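Local structure of yersinopine synthase (Yersinia pestis, 6C4M) at residues Asn320-Leu325 with Phe358-Ala363. The protein catalyses the NADPH-dependent reductive condensation of pyruvate with a histidine-derived intermediate, the last step in making the metallophore yersinopine. Sequence-based numbering, arbitrary orientation.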
loop_
_atom_site.group_PDB
_atom_site.type_symbol
_atom_site.label_atom_id
_atom_site.label_comp_id
_atom_site.label_asym_id
_atom_site.label_seq_id
_atom_site.Cartn_x
_atom_site.Cartn_y
_atom_site.Cartn_z
ATOM N N ASN A 320 18.506 -0.975 -15.171
ATOM C CA ASN A 320 17.600 -1.773 -14.339
ATOM C C ASN A 320 16.809 -0.802 -13.472
ATOM O O ASN A 320 17.322 -0.287 -12.471
ATOM C CB ASN A 320 18.405 -2.747 -13.487
ATOM C CG ASN A 320 17.513 -3.598 -12.553
ATOM O OD1 ASN A 320 16.394 -3.211 -12.232
ATOM N ND2 ASN A 320 18.046 -4.732 -12.088
ATOM N N LEU A 321 15.555 -0.542 -13.857
ATOM C CA LEU A 321 14.774 0.491 -13.183
ATOM C C LEU A 321 14.634 0.210 -11.693
ATOM O O LEU A 321 14.857 1.095 -10.858
ATOM C CB LEU A 321 13.402 0.621 -13.839
ATOM C CG LEU A 321 12.452 1.585 -13.126
ATOM C CD1 LEU A 321 13.008 3.007 -13.073
ATOM C CD2 LEU A 321 11.090 1.547 -13.807
ATOM N N LEU A 322 14.270 -1.016 -11.331
ATOM C CA LEU A 322 13.988 -1.288 -9.927
ATOM C C LEU A 322 15.273 -1.237 -9.084
ATOM O O LEU A 322 15.289 -0.640 -7.998
ATOM C CB LEU A 322 13.254 -2.639 -9.800
ATOM C CG LEU A 322 12.798 -2.997 -8.388
ATOM C CD1 LEU A 322 11.887 -1.924 -7.759
ATOM C CD2 LEU A 322 12.137 -4.393 -8.314
ATOM N N ARG A 323 16.381 -1.786 -9.602
ATOM C CA ARG A 323 17.670 -1.642 -8.910
ATOM C C ARG A 323 18.046 -0.174 -8.737
ATOM O O ARG A 323 18.502 0.232 -7.660
ATOM C CB ARG A 323 18.790 -2.379 -9.663
ATOM C CG ARG A 323 20.191 -2.385 -8.933
ATOM C CD ARG A 323 21.388 -2.395 -9.912
ATOM N NE ARG A 323 21.279 -1.214 -10.744
ATOM C CZ ARG A 323 21.527 0.023 -10.332
ATOM N NH1 ARG A 323 21.990 0.257 -9.101
ATOM N NH2 ARG A 323 21.329 1.026 -11.175
ATOM N N PHE A 324 17.873 0.629 -9.791
ATOM C CA PHE A 324 18.168 2.062 -9.713
ATOM C C PHE A 324 17.314 2.735 -8.645
ATOM O O PHE A 324 17.827 3.471 -7.797
ATOM C CB PHE A 324 17.932 2.704 -11.087
ATOM C CG PHE A 324 18.066 4.211 -11.108
ATOM C CD1 PHE A 324 19.309 4.822 -10.921
ATOM C CD2 PHE A 324 16.962 5.016 -11.374
ATOM C CE1 PHE A 324 19.440 6.212 -10.961
ATOM C CE2 PHE A 324 17.088 6.406 -11.424
ATOM C CZ PHE A 324 18.330 7.000 -11.230
ATOM N N LEU A 325 15.997 2.517 -8.686
ATOM C CA LEU A 325 15.124 3.133 -7.687
ATOM C C LEU A 325 15.516 2.730 -6.277
ATOM O O LEU A 325 15.559 3.567 -5.367
ATOM C CB LEU A 325 13.676 2.739 -7.923
ATOM C CG LEU A 325 13.053 3.166 -9.237
ATOM C CD1 LEU A 325 11.642 2.535 -9.400
ATOM C CD2 LEU A 325 12.958 4.682 -9.319
ATOM N N PHE A 358 4.446 -1.883 -7.810
ATOM C CA PHE A 358 3.366 -1.508 -6.905
ATOM C C PHE A 358 3.784 -1.739 -5.467
ATOM O O PHE A 358 3.552 -0.890 -4.597
ATOM C CB PHE A 358 2.057 -2.266 -7.232
ATOM C CG PHE A 358 0.907 -1.815 -6.384
ATOM C CD1 PHE A 358 0.727 -2.330 -5.119
ATOM C CD2 PHE A 358 0.052 -0.823 -6.825
ATOM C CE1 PHE A 358 -0.310 -1.889 -4.313
ATOM C CE2 PHE A 358 -0.988 -0.395 -6.034
ATOM C CZ PHE A 358 -1.159 -0.935 -4.767
ATOM N N VAL A 359 4.459 -2.854 -5.201
ATOM C CA VAL A 359 4.905 -3.112 -3.835
ATOM C C VAL A 359 5.907 -2.047 -3.420
ATOM O O VAL A 359 5.821 -1.472 -2.321
ATOM C CB VAL A 359 5.476 -4.542 -3.697
ATOM C CG1 VAL A 359 6.069 -4.745 -2.319
ATOM C CG2 VAL A 359 4.387 -5.583 -3.889
ATOM N N ARG A 360 6.851 -1.739 -4.308
ATOM C CA ARG A 360 7.825 -0.701 -4.000
ATOM C C ARG A 360 7.158 0.612 -3.592
ATOM O O ARG A 360 7.467 1.163 -2.532
ATOM C CB ARG A 360 8.743 -0.491 -5.196
ATOM C CG ARG A 360 9.974 0.249 -4.809
ATOM C CD ARG A 360 10.057 1.522 -5.529
ATOM N NE ARG A 360 11.195 2.276 -5.049
ATOM C CZ ARG A 360 11.354 3.568 -5.222
ATOM N NH1 ARG A 360 10.443 4.268 -5.917
ATOM N NH2 ARG A 360 12.435 4.144 -4.702
ATOM N N TYR A 361 6.218 1.130 -4.410
ATOM C CA TYR A 361 5.601 2.409 -4.067
ATOM C C TYR A 361 4.704 2.326 -2.840
ATOM O O TYR A 361 4.578 3.308 -2.097
ATOM C CB TYR A 361 4.875 2.977 -5.285
ATOM C CG TYR A 361 5.891 3.637 -6.172
ATOM C CD1 TYR A 361 6.256 4.959 -5.964
ATOM C CD2 TYR A 361 6.533 2.930 -7.182
ATOM C CE1 TYR A 361 7.248 5.564 -6.734
ATOM C CE2 TYR A 361 7.528 3.521 -7.955
ATOM C CZ TYR A 361 7.885 4.835 -7.731
ATOM O OH TYR A 361 8.858 5.421 -8.537
ATOM N N THR A 362 4.071 1.187 -2.593
ATOM C CA THR A 362 3.357 1.021 -1.326
ATOM C C THR A 362 4.331 1.119 -0.156
ATOM O O THR A 362 4.102 1.865 0.803
ATOM C CB THR A 362 2.612 -0.314 -1.336
ATOM O OG1 THR A 362 1.721 -0.334 -2.437
ATOM C CG2 THR A 362 1.836 -0.589 -0.007
ATOM N N ALA A 363 5.448 0.393 -0.240
ATOM C CA ALA A 363 6.420 0.383 0.857
ATOM C C ALA A 363 6.984 1.775 1.120
ATOM O O ALA A 363 7.251 2.141 2.272
ATOM C CB ALA A 363 7.552 -0.575 0.529
#
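R360 reaches from helix 350-364 to L325 on helix 321-329 and shows how one long side chain can bridge two helices whose backbones stay well apart. The short helical segments run nearly parallel, 15° between their directions, but their axes come no closer than 11.9 Å. The tight part is at the guanidinium, where L325 CB sits over the centre of one face, 3.7 Å from R360 CZ, and the two side chains cross at about a right angle. With CG anti to the backbone N (chi1 -163°) and a bend at chi2, the arginine chain spans the gap. R360 NH2 comes within 3.2 Å of L325 O, and its hydrogen bond to Y330 O helps to hold the buried group in place. The rest is looser: the side chains of L322 and R360 pass in opposite directions, with L322 CD1 4.1 Å from R360 CG, and L325 CD1 lies 4.1 Å from Y361 OH and approaches the ring obliquely. All four touching residues are buried; the partly exposed N320 and R323 take no part, though N320 OD1 caps helix 321-329 by accepting from R323 N. Y361 lies about 8 Å, side chain to side chain, from H260, the probable proton donor/acceptor. This all-helical pairing is flanked by helices 255-264 (at L325 and Y361), 339-344 (at L322) and 294-313 (at Y361), while F358, V359 and T362 pack on the second subunit.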